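Local coordinates for protein 7,8-dihydro-6-hydroxymethylpterin pyrophosphokinase-dihydropteroate synthase (Plasmodium falciparum, PDB 6JWS) that probably catalyses two successive steps of folate biosynthesis, pyrophosphorylation of 6-hydroxymethyl-7,8-dihydropterin by ATP and condensation of the resulting diphosphate with 4-aminobenzoate to 7,8-dihydropteroate, at residues 38-43 against 185-190; 87-92 against 519-524. The protein carries 1 engineered substitution. All coordinates share one frame; numbering follows the deposited sequence.

Contact 1 of 2, residues 38-43 against 185-190. With CA (calcium ion), chain L.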
ATOM      1  N   LEU B  38      34.687  15.918 -11.546  1.00 27.59           N
ATOM      2  CA  LEU B  38      33.832  16.928 -12.173  1.00 27.58           C
ATOM      3  C   LEU B  38      34.493  18.299 -12.087  1.00 27.61           C
ATOM      4  O   LEU B  38      34.506  19.030 -13.072  1.00 30.15           O
ATOM      5  CB  LEU B  38      32.447  17.009 -11.521  1.00 27.39           C
ATOM      6  CG  LEU B  38      31.434  15.929 -11.907  1.00 28.97           C
ATOM      7  CD1 LEU B  38      30.156  16.100 -11.092  1.00 29.04           C
ATOM      8  CD2 LEU B  38      31.114  15.968 -13.389  1.00 26.83           C
ATOM      9  N   HIS B  39      34.992  18.651 -10.894  1.00 28.63           N
ATOM     10  CA  HIS B  39      35.682  19.913 -10.685  1.00 30.82           C
ATOM     11  C   HIS B  39      36.873  20.042 -11.630  1.00 29.60           C
ATOM     12  O   HIS B  39      37.019  21.060 -12.294  1.00 32.80           O
ATOM     13  CB  HIS B  39      36.145  20.049  -9.233  1.00 32.56           C
ATOM     14  CG  HIS B  39      35.031  20.206  -8.260  1.00 39.18           C
ATOM     15  ND1 HIS B  39      34.083  21.213  -8.377  1.00 40.07           N
ATOM     16  CD2 HIS B  39      34.743  19.531  -7.121  1.00 39.53           C
ATOM     17  CE1 HIS B  39      33.244  21.130  -7.366  1.00 42.26           C
ATOM     18  NE2 HIS B  39      33.621  20.097  -6.587  1.00 40.94           N
ATOM     19  N   LEU B  40      37.712  18.999 -11.690  1.00 29.50           N
ATOM     20  CA  LEU B  40      38.914  19.042 -12.510  1.00 28.19           C
ATOM     21  C   LEU B  40      38.556  19.163 -13.986  1.00 28.72           C
ATOM     22  O   LEU B  40      39.254  19.855 -14.731  1.00 30.80           O
ATOM     23  CB  LEU B  40      39.803  17.836 -12.194  1.00 28.01           C
ATOM     24  CG  LEU B  40      40.354  17.833 -10.766  1.00 27.41           C
ATOM     25  CD1 LEU B  40      41.079  16.539 -10.446  1.00 26.26           C
ATOM     26  CD2 LEU B  40      41.258  19.038 -10.526  1.00 27.80           C
ATOM     27  N   VAL B  41      37.440  18.542 -14.390  1.00 28.44           N
ATOM     28  CA  VAL B  41      36.928  18.697 -15.748  1.00 29.29           C
ATOM     29  C   VAL B  41      36.523  20.159 -15.994  1.00 31.21           C
ATOM     30  O   VAL B  41      36.864  20.723 -17.032  1.00 29.58           O
ATOM     31  CB  VAL B  41      35.778  17.703 -16.039  1.00 29.88           C
ATOM     32  CG1 VAL B  41      35.046  18.014 -17.341  1.00 28.38           C
ATOM     33  CG2 VAL B  41      36.240  16.248 -16.015  1.00 26.75           C
ATOM     34  N   GLU B  42      35.773  20.763 -15.052  1.00 33.37           N
ATOM     35  CA  GLU B  42      35.325  22.150 -15.157  1.00 36.58           C
ATOM     36  C   GLU B  42      36.524  23.092 -15.249  1.00 37.40           C
ATOM     37  O   GLU B  42      36.449  24.113 -15.930  1.00 34.94           O
ATOM     38  CB  GLU B  42      34.621  22.616 -13.875  1.00 38.77           C
ATOM     39  CG  GLU B  42      33.130  22.875 -13.980  1.00 38.52           C
ATOM     40  CD  GLU B  42      32.565  23.781 -15.064  1.00 39.14           C
ATOM     41  OE1 GLU B  42      33.223  24.766 -15.460  1.00 38.47           O
ATOM     42  OE2 GLU B  42      31.432  23.502 -15.499  1.00 40.57           O
ATOM     43  N   LYS B  43      37.590  22.771 -14.495  1.00 37.24           N
ATOM     44  CA  LYS B  43      38.792  23.590 -14.378  1.00 36.90           C
ATOM     45  C   LYS B  43      39.638  23.515 -15.651  1.00 35.28           C
ATOM     46  O   LYS B  43      39.992  24.549 -16.211  1.00 36.58           O
ATOM     47  CB  LYS B  43      39.584  23.156 -13.139  1.00 37.56           C
ATOM     48  CG  LYS B  43      40.766  24.040 -12.759  1.00 39.03           C
ATOM     49  CD  LYS B  43      41.410  23.596 -11.459  1.00 39.15           C
ATOM     50  CE  LYS B  43      42.525  24.501 -10.976  1.00 37.74           C
ATOM     51  NZ  LYS B  43      42.119  25.925 -10.959  1.00 38.19           N
ATOM     52  N   LYS B 185      44.155  12.103 -18.972  1.00 40.38           N
ATOM     53  CA  LYS B 185      45.164  11.240 -18.369  1.00 41.08           C
ATOM     54  C   LYS B 185      45.913  12.000 -17.280  1.00 39.06           C
ATOM     55  O   LYS B 185      46.210  11.431 -16.236  1.00 38.54           O
ATOM     56  CB  LYS B 185      46.102  10.654 -19.430  1.00 42.71           C
ATOM     57  CG  LYS B 185      45.460   9.644 -20.371  1.00 40.90           C
ATOM     58  CD  LYS B 185      44.945   8.410 -19.657  1.00 42.07           C
ATOM     59  CE  LYS B 185      44.036   7.573 -20.536  1.00 42.40           C
ATOM     60  NZ  LYS B 185      43.696   6.289 -19.886  1.00 42.53           N
ATOM     61  N   TYR B 186      46.170  13.292 -17.519  1.00 40.72           N
ATOM     62  CA  TYR B 186      46.767  14.148 -16.506  1.00 44.75           C
ATOM     63  C   TYR B 186      45.858  14.203 -15.278  1.00 45.58           C
ATOM     64  O   TYR B 186      46.299  13.895 -14.166  1.00 46.74           O
ATOM     65  CB  TYR B 186      47.119  15.528 -17.075  1.00 51.34           C
ATOM     66  CG  TYR B 186      47.854  16.416 -16.100  1.00 57.77           C
ATOM     67  CD1 TYR B 186      49.170  16.152 -15.748  1.00 60.13           C
ATOM     68  CD2 TYR B 186      47.232  17.504 -15.507  1.00 59.45           C
ATOM     69  CE1 TYR B 186      49.855  16.945 -14.842  1.00 62.95           C
ATOM     70  CE2 TYR B 186      47.905  18.313 -14.605  1.00 64.57           C
ATOM     71  CZ  TYR B 186      49.219  18.032 -14.268  1.00 65.87           C
ATOM     72  OH  TYR B 186      49.893  18.810 -13.373  1.00 69.46           O
ATOM     73  N   ILE B 187      44.579  14.550 -15.503  1.00 43.79           N
ATOM     74  CA  ILE B 187      43.579  14.616 -14.444  1.00 39.81           C
ATOM     75  C   ILE B 187      43.567  13.316 -13.635  1.00 38.42           C
ATOM     76  O   ILE B 187      43.594  13.358 -12.408  1.00 38.70           O
ATOM     77  CB  ILE B 187      42.188  14.991 -15.008  1.00 38.23           C
ATOM     78  CG1 ILE B 187      42.128  16.461 -15.424  1.00 34.19           C
ATOM     79  CG2 ILE B 187      41.074  14.652 -14.021  1.00 38.26           C
ATOM     80  CD1 ILE B 187      40.993  16.788 -16.358  1.00 32.37           C
ATOM     81  N   GLU B 188      43.557  12.158 -14.312  1.00 38.10           N
ATOM     82  CA  GLU B 188      43.512  10.890 -13.591  1.00 41.42           C
ATOM     83  C   GLU B 188      44.712  10.779 -12.659  1.00 42.27           C
ATOM     84  O   GLU B 188      44.547  10.448 -11.485  1.00 42.31           O
ATOM     85  CB  GLU B 188      43.471   9.666 -14.515  1.00 40.89           C
ATOM     86  CG  GLU B 188      42.177   9.522 -15.289  1.00 42.70           C
ATOM     87  CD  GLU B 188      42.015   8.266 -16.126  1.00 45.93           C
ATOM     88  OE1 GLU B 188      42.528   7.203 -15.727  1.00 52.46           O
ATOM     89  OE2 GLU B 188      41.350   8.349 -17.173  1.00 53.46           O
ATOM     90  N   GLU B 189      45.907  11.058 -13.204  1.00 45.97           N
ATOM     91  CA  GLU B 189      47.162  10.954 -12.474  1.00 45.73           C
ATOM     92  C   GLU B 189      47.149  11.892 -11.271  1.00 42.78           C
ATOM     93  O   GLU B 189      47.587  11.499 -10.192  1.00 42.13           O
ATOM     94  CB  GLU B 189      48.366  11.248 -13.375  1.00 50.26           C
ATOM     95  CG  GLU B 189      48.785  10.085 -14.258  1.00 53.71           C
ATOM     96  CD  GLU B 189      49.237   8.821 -13.538  1.00 63.89           C
ATOM     97  OE1 GLU B 189      49.735   8.930 -12.382  1.00 59.51           O
ATOM     98  OE2 GLU B 189      49.097   7.722 -14.138  1.00 62.88           O
ATOM     99  N   LEU B 190      46.627  13.114 -11.455  1.00 44.32           N
ATOM    100  CA  LEU B 190      46.548  14.077 -10.363  1.00 45.55           C
ATOM    101  C   LEU B 190      45.801  13.466  -9.180  1.00 47.07           C
ATOM    102  O   LEU B 190      46.139  13.728  -8.027  1.00 47.00           O
ATOM    103  CB  LEU B 190      45.838  15.350 -10.828  1.00 45.71           C
ATOM    104  CG  LEU B 190      46.697  16.448 -11.460  1.00 49.28           C
ATOM    105  CD1 LEU B 190      45.838  17.672 -11.751  1.00 44.45           C
ATOM    106  CD2 LEU B 190      47.871  16.835 -10.567  1.00 48.68           C
TER
HETATM  107 CA    CA L 804      35.179  25.781 -16.650  1.00 35.75          CA
HETATM  108  O   HOH W   1      34.227  26.713 -18.317  1.00 27.62           O
HETATM  109  O   HOH W   2      37.103  26.809 -17.720  1.00 30.04           O
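Leu-40 and Ile-187 carry the meeting of helices 30-44 and 177-190, the two helices of the kinase domain's ferredoxin-like beta-alpha-beta-beta-alpha-beta core, whose strands 208-214, 16-24, 163-172 and 46-57 form the four-strand core, order 4-1-3-2, of an antiparallel sheet that 372-377 and 382-384 extend. The touch is small, about 168 Å² in all, a van der Waals contact with no hydrogen bond. Along 185-190, the first residue, Lys-185, touches the bound ATP instead of 38-43. Tyr-186 takes no part across the gap; Leu-190 CG lies over one face of its ring, 3.8 Å above the plane and offset toward the rim. Ile-187 is the residue that reaches across, from a backbone 6.7 Å distant, measured from its CA to that of Leu-40. Its CG2, anti to the backbone N (CG1 sits beside that N, chi1 -73°), lies 3.9 Å from Leu-40 CB and 4.0 Å from Leu-40 CD1. The other branch places CD1 3.9 Å from Leu-40 O, so one isoleucine straddles both the side chain and the main chain of Leu-40. Glu-188 points away, and its OE2 accepts a hydrogen bond from the backbone N of Ile-209, between the magnesium ligands Asp-208 and Asp-210; the same residue is known to bind magnesium, though none sits on it here. Leu-190 adds a looser apolar margin. On the opposing helix Val-41 packs on Ile-48 and Val-170 of the sheet, while Glu-42 reaches calcium near the helix's C-terminal end, beside Gly-46 and Glu-99. The metal takes Glu-42 twice, through backbone O at 2.2 Å and carboxylate OE1 at 2.5 Å, with two waters also bound and OE2 left to accept a hydrogen bond from Ile-48 N.

Contact 2 of 2, residues 87-92 against 519-524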
ATOM      1  N   GLU B  87      43.911  18.033   0.181  1.00 86.57           N
ATOM      2  CA  GLU B  87      45.130  18.818   0.034  1.00 85.46           C
ATOM      3  C   GLU B  87      45.406  19.078  -1.448  1.00 76.57           C
ATOM      4  O   GLU B  87      45.749  20.197  -1.819  1.00 70.52           O
ATOM      5  CB  GLU B  87      46.310  18.157   0.758  1.00 95.47           C
ATOM      6  CG  GLU B  87      47.543  19.049   0.891  1.00105.30           C
ATOM      7  CD  GLU B  87      47.549  20.093   2.002  1.00109.85           C
ATOM      8  OE1 GLU B  87      47.200  19.744   3.149  1.00113.78           O
ATOM      9  OE2 GLU B  87      47.916  21.257   1.723  1.00104.23           O
ATOM     10  N   LEU B  88      45.232  18.041  -2.281  1.00 70.04           N
ATOM     11  CA  LEU B  88      45.429  18.126  -3.721  1.00 64.10           C
ATOM     12  C   LEU B  88      44.705  19.341  -4.299  1.00 63.34           C
ATOM     13  O   LEU B  88      45.290  20.068  -5.098  1.00 61.68           O
ATOM     14  CB  LEU B  88      44.951  16.828  -4.376  1.00 62.25           C
ATOM     15  CG  LEU B  88      44.418  16.960  -5.803  1.00 66.21           C
ATOM     16  CD1 LEU B  88      45.547  17.161  -6.801  1.00 66.65           C
ATOM     17  CD2 LEU B  88      43.587  15.745  -6.184  1.00 72.42           C
ATOM     18  N   MET B  89      43.445  19.553  -3.884  1.00 64.17           N
ATOM     19  CA  MET B  89      42.605  20.637  -4.381  1.00 66.05           C
ATOM     20  C   MET B  89      43.161  22.005  -3.979  1.00 72.29           C
ATOM     21  O   MET B  89      42.910  22.999  -4.663  1.00 71.91           O
ATOM     22  CB  MET B  89      41.169  20.527  -3.856  1.00 61.18           C
ATOM     23  CG  MET B  89      40.411  19.293  -4.327  1.00 57.70           C
ATOM     24  SD  MET B  89      40.297  19.101  -6.124  1.00 57.28           S
ATOM     25  CE  MET B  89      39.541  20.653  -6.602  1.00 54.49           C
ATOM     26  N   GLN B  90      43.902  22.050  -2.861  1.00 78.45           N
ATOM     27  CA  GLN B  90      44.427  23.305  -2.343  1.00 87.06           C
ATOM     28  C   GLN B  90      45.612  23.787  -3.181  1.00 84.84           C
ATOM     29  O   GLN B  90      45.841  24.992  -3.278  1.00 90.45           O
ATOM     30  CB  GLN B  90      44.776  23.202  -0.855  1.00 93.34           C
ATOM     31  CG  GLN B  90      43.573  23.347   0.073  1.00 97.58           C
ATOM     32  CD  GLN B  90      43.948  23.822   1.457  1.00103.77           C
ATOM     33  OE1 GLN B  90      43.369  24.770   1.985  1.00107.75           O
ATOM     34  NE2 GLN B  90      44.931  23.172   2.059  1.00104.50           N
ATOM     35  N   ASN B  91      46.347  22.846  -3.792  1.00 82.56           N
ATOM     36  CA  ASN B  91      47.574  23.149  -4.519  1.00 79.92           C
ATOM     37  C   ASN B  91      47.483  22.607  -5.944  1.00 72.54           C
ATOM     38  O   ASN B  91      48.133  21.620  -6.284  1.00 71.48           O
ATOM     39  CB  ASN B  91      48.817  22.598  -3.808  1.00 81.93           C
ATOM     40  CG  ASN B  91      48.942  23.050  -2.367  1.00 88.45           C
ATOM     41  OD1 ASN B  91      48.689  22.273  -1.446  1.00 83.15           O
ATOM     42  ND2 ASN B  91      49.327  24.301  -2.161  1.00 90.59           N
ATOM     43  N   LEU B  92      46.671  23.263  -6.776  1.00 66.30           N
ATOM     44  CA  LEU B  92      46.511  22.843  -8.158  1.00 63.24           C
ATOM     45  C   LEU B  92      47.103  23.913  -9.061  1.00 61.87           C
ATOM     46  O   LEU B  92      47.070  25.095  -8.722  1.00 61.67           O
ATOM     47  CB  LEU B  92      45.021  22.682  -8.482  1.00 62.18           C
ATOM     48  CG  LEU B  92      44.319  21.425  -7.967  1.00 59.27           C
ATOM     49  CD1 LEU B  92      42.816  21.552  -8.173  1.00 58.01           C
ATOM     50  CD2 LEU B  92      44.842  20.177  -8.660  1.00 55.99           C
ATOM     51  N   LYS B 519      31.020  25.267  -5.660  1.00 42.03           N
ATOM     52  CA  LYS B 519      32.279  25.887  -5.281  1.00 47.20           C
ATOM     53  C   LYS B 519      33.417  25.134  -5.966  1.00 50.18           C
ATOM     54  O   LYS B 519      33.172  24.230  -6.761  1.00 54.56           O
ATOM     55  CB  LYS B 519      32.431  25.884  -3.759  1.00 48.61           C
ATOM     56  CG  LYS B 519      31.532  26.856  -3.014  1.00 49.98           C
ATOM     57  CD  LYS B 519      32.156  27.375  -1.735  1.00 54.89           C
ATOM     58  CE  LYS B 519      32.320  26.325  -0.655  1.00 56.34           C
ATOM     59  NZ  LYS B 519      31.285  26.473   0.395  1.00 62.62           N
ATOM     60  N   LYS B 520      34.657  25.508  -5.641  1.00 55.32           N
ATOM     61  CA  LYS B 520      35.852  24.910  -6.221  1.00 60.74           C
ATOM     62  C   LYS B 520      35.875  23.398  -5.984  1.00 59.22           C
ATOM     63  O   LYS B 520      36.287  22.646  -6.864  1.00 59.20           O
ATOM     64  CB  LYS B 520      37.117  25.599  -5.687  1.00 70.21           C
ATOM     65  CG  LYS B 520      37.531  26.883  -6.404  1.00 75.95           C
ATOM     66  CD  LYS B 520      38.694  27.622  -5.746  1.00 83.06           C
ATOM     67  CE  LYS B 520      38.354  29.005  -5.220  1.00 86.48           C
ATOM     68  NZ  LYS B 520      37.427  28.966  -4.064  1.00 91.01           N
ATOM     69  N   ASN B 521      35.417  22.959  -4.803  1.00 59.16           N
ATOM     70  CA  ASN B 521      35.483  21.555  -4.418  1.00 57.21           C
ATOM     71  C   ASN B 521      34.103  21.026  -3.996  1.00 53.09           C
ATOM     72  O   ASN B 521      33.864  19.816  -4.022  1.00 60.88           O
ATOM     73  CB  ASN B 521      36.603  21.297  -3.401  1.00 56.67           C
ATOM     74  CG  ASN B 521      37.015  19.838  -3.294  1.00 57.79           C
ATOM     75  OD1 ASN B 521      36.987  19.094  -4.276  1.00 53.57           O
ATOM     76  ND2 ASN B 521      37.426  19.418  -2.104  1.00 60.75           N
ATOM     77  N   LYS B 522      33.175  21.932  -3.665  1.00 40.72           N
ATOM     78  CA  LYS B 522      31.886  21.542  -3.112  1.00 34.23           C
ATOM     79  C   LYS B 522      30.789  21.685  -4.163  1.00 27.19           C
ATOM     80  O   LYS B 522      30.787  22.633  -4.944  1.00 23.70           O
ATOM     81  CB  LYS B 522      31.516  22.456  -1.938  1.00 35.42           C
ATOM     82  CG  LYS B 522      31.871  21.923  -0.564  1.00 38.95           C
ATOM     83  CD  LYS B 522      31.058  20.712  -0.178  1.00 42.46           C
ATOM     84  CE  LYS B 522      29.860  21.038   0.687  1.00 43.24           C
ATOM     85  NZ  LYS B 522      30.255  21.492   2.043  1.00 43.86           N
ATOM     86  N   PHE B 523      29.840  20.745  -4.129  1.00 23.16           N
ATOM     87  CA  PHE B 523      28.535  20.928  -4.743  1.00 21.20           C
ATOM     88  C   PHE B 523      27.486  20.913  -3.638  1.00 20.21           C
ATOM     89  O   PHE B 523      27.681  20.264  -2.610  1.00 19.10           O
ATOM     90  CB  PHE B 523      28.248  19.853  -5.794  1.00 20.54           C
ATOM     91  CG  PHE B 523      29.105  19.895  -7.035  1.00 21.59           C
ATOM     92  CD1 PHE B 523      28.784  20.723  -8.098  1.00 21.69           C
ATOM     93  CD2 PHE B 523      30.215  19.067  -7.162  1.00 22.76           C
ATOM     94  CE1 PHE B 523      29.567  20.753  -9.242  1.00 21.60           C
ATOM     95  CE2 PHE B 523      30.994  19.094  -8.306  1.00 21.66           C
ATOM     96  CZ  PHE B 523      30.666  19.935  -9.345  1.00 21.70           C
ATOM     97  N   TYR B 524      26.387  21.649  -3.854  1.00 19.22           N
ATOM     98  CA  TYR B 524      25.253  21.575  -2.946  1.00 19.19           C
ATOM     99  C   TYR B 524      24.000  21.109  -3.682  1.00 17.93           C
ATOM    100  O   TYR B 524      23.799  21.423  -4.856  1.00 17.43           O
ATOM    101  CB  TYR B 524      24.977  22.919  -2.268  1.00 20.83           C
ATOM    102  CG  TYR B 524      26.117  23.442  -1.439  1.00 21.49           C
ATOM    103  CD1 TYR B 524      26.247  23.090  -0.105  1.00 23.71           C
ATOM    104  CD2 TYR B 524      27.062  24.299  -1.983  1.00 23.44           C
ATOM    105  CE1 TYR B 524      27.279  23.581   0.681  1.00 23.93           C
ATOM    106  CE2 TYR B 524      28.104  24.804  -1.214  1.00 25.11           C
ATOM    107  CZ  TYR B 524      28.217  24.433   0.120  1.00 25.55           C
ATOM    108  OH  TYR B 524      29.242  24.916   0.878  1.00 26.94           O
TER
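Met-89 CG stands beside the backbone N (chi1 -64°), which brings it to Asn-521, whose amide is carried outward because its CG stands anti to the backbone N (chi1 -162°); the bends at chi2 and chi3 of Met-89 then turn SD and CE back past OD1 toward Lys-520 O. The two side chains therefore pass at a slant, with the methionine's CG doing most of the touching: it sits over one face of the amide, nearest OD1, at 3.4 Å from Asn-521 OD1 and 3.7 Å from Asn-521 ND2. The methyl completes the curl, Met-89 CE coming 3.8 Å from Lys-520 O. No hydrogen bond joins the segments. Asn-521 OD1 is buried by the contact and has no partner in the model, so the methionine screens a polar atom without satisfying it, and the evidence is for a modest van der Waals contact of 117 Å². The loop has its own bracing: the turn is closed by Lys-519 N donating to Lys-522 O at 2.7 Å, and Lys-519 NZ, in the plane of the Tyr-524 ring at its edge, donates to Tyr-524 OH at 2.6 Å. Backbone bonds between Tyr-524 and Leu-517 extend this hairpin-like loop. The contact thus joins the two enzyme domains at the surface. Helix 85-90 lies on the kinase side, where the following Leu-92 packs on Leu-40 and Tyr-44 of helix 30-44. The loop 519-524 follows strand 500-503 in the chain and leads directly into strand 525-529 of the synthase TIM barrel, at that strand's N-terminal end and so away from the catalytic face usual for this fold; its Asn-521 and Phe-523 touch His-39 and Glu-35 of helix 30-44.

The centres of contacts 1 and 2 lie 12 Å apart on the same side of the chain's centre, and helix 30-44 connects them. Their segments alternate along the chain: 38-43, 87-92, 185-190, then 519-524, so the two loops of sequence cross. Contact 1 lies inside the kinase domain, whereas contact 2 bridges that domain to the barrel. His-39, in the first segment of contact 1, supplies the direct join: its ring stacks with Phe-523, and its NE2 approaches Asn-521 O to 2.6 Å. Helix 30-44 also carries a calcium ligand, so one kinase helix contributes to both the domain's interior and its border with the synthase.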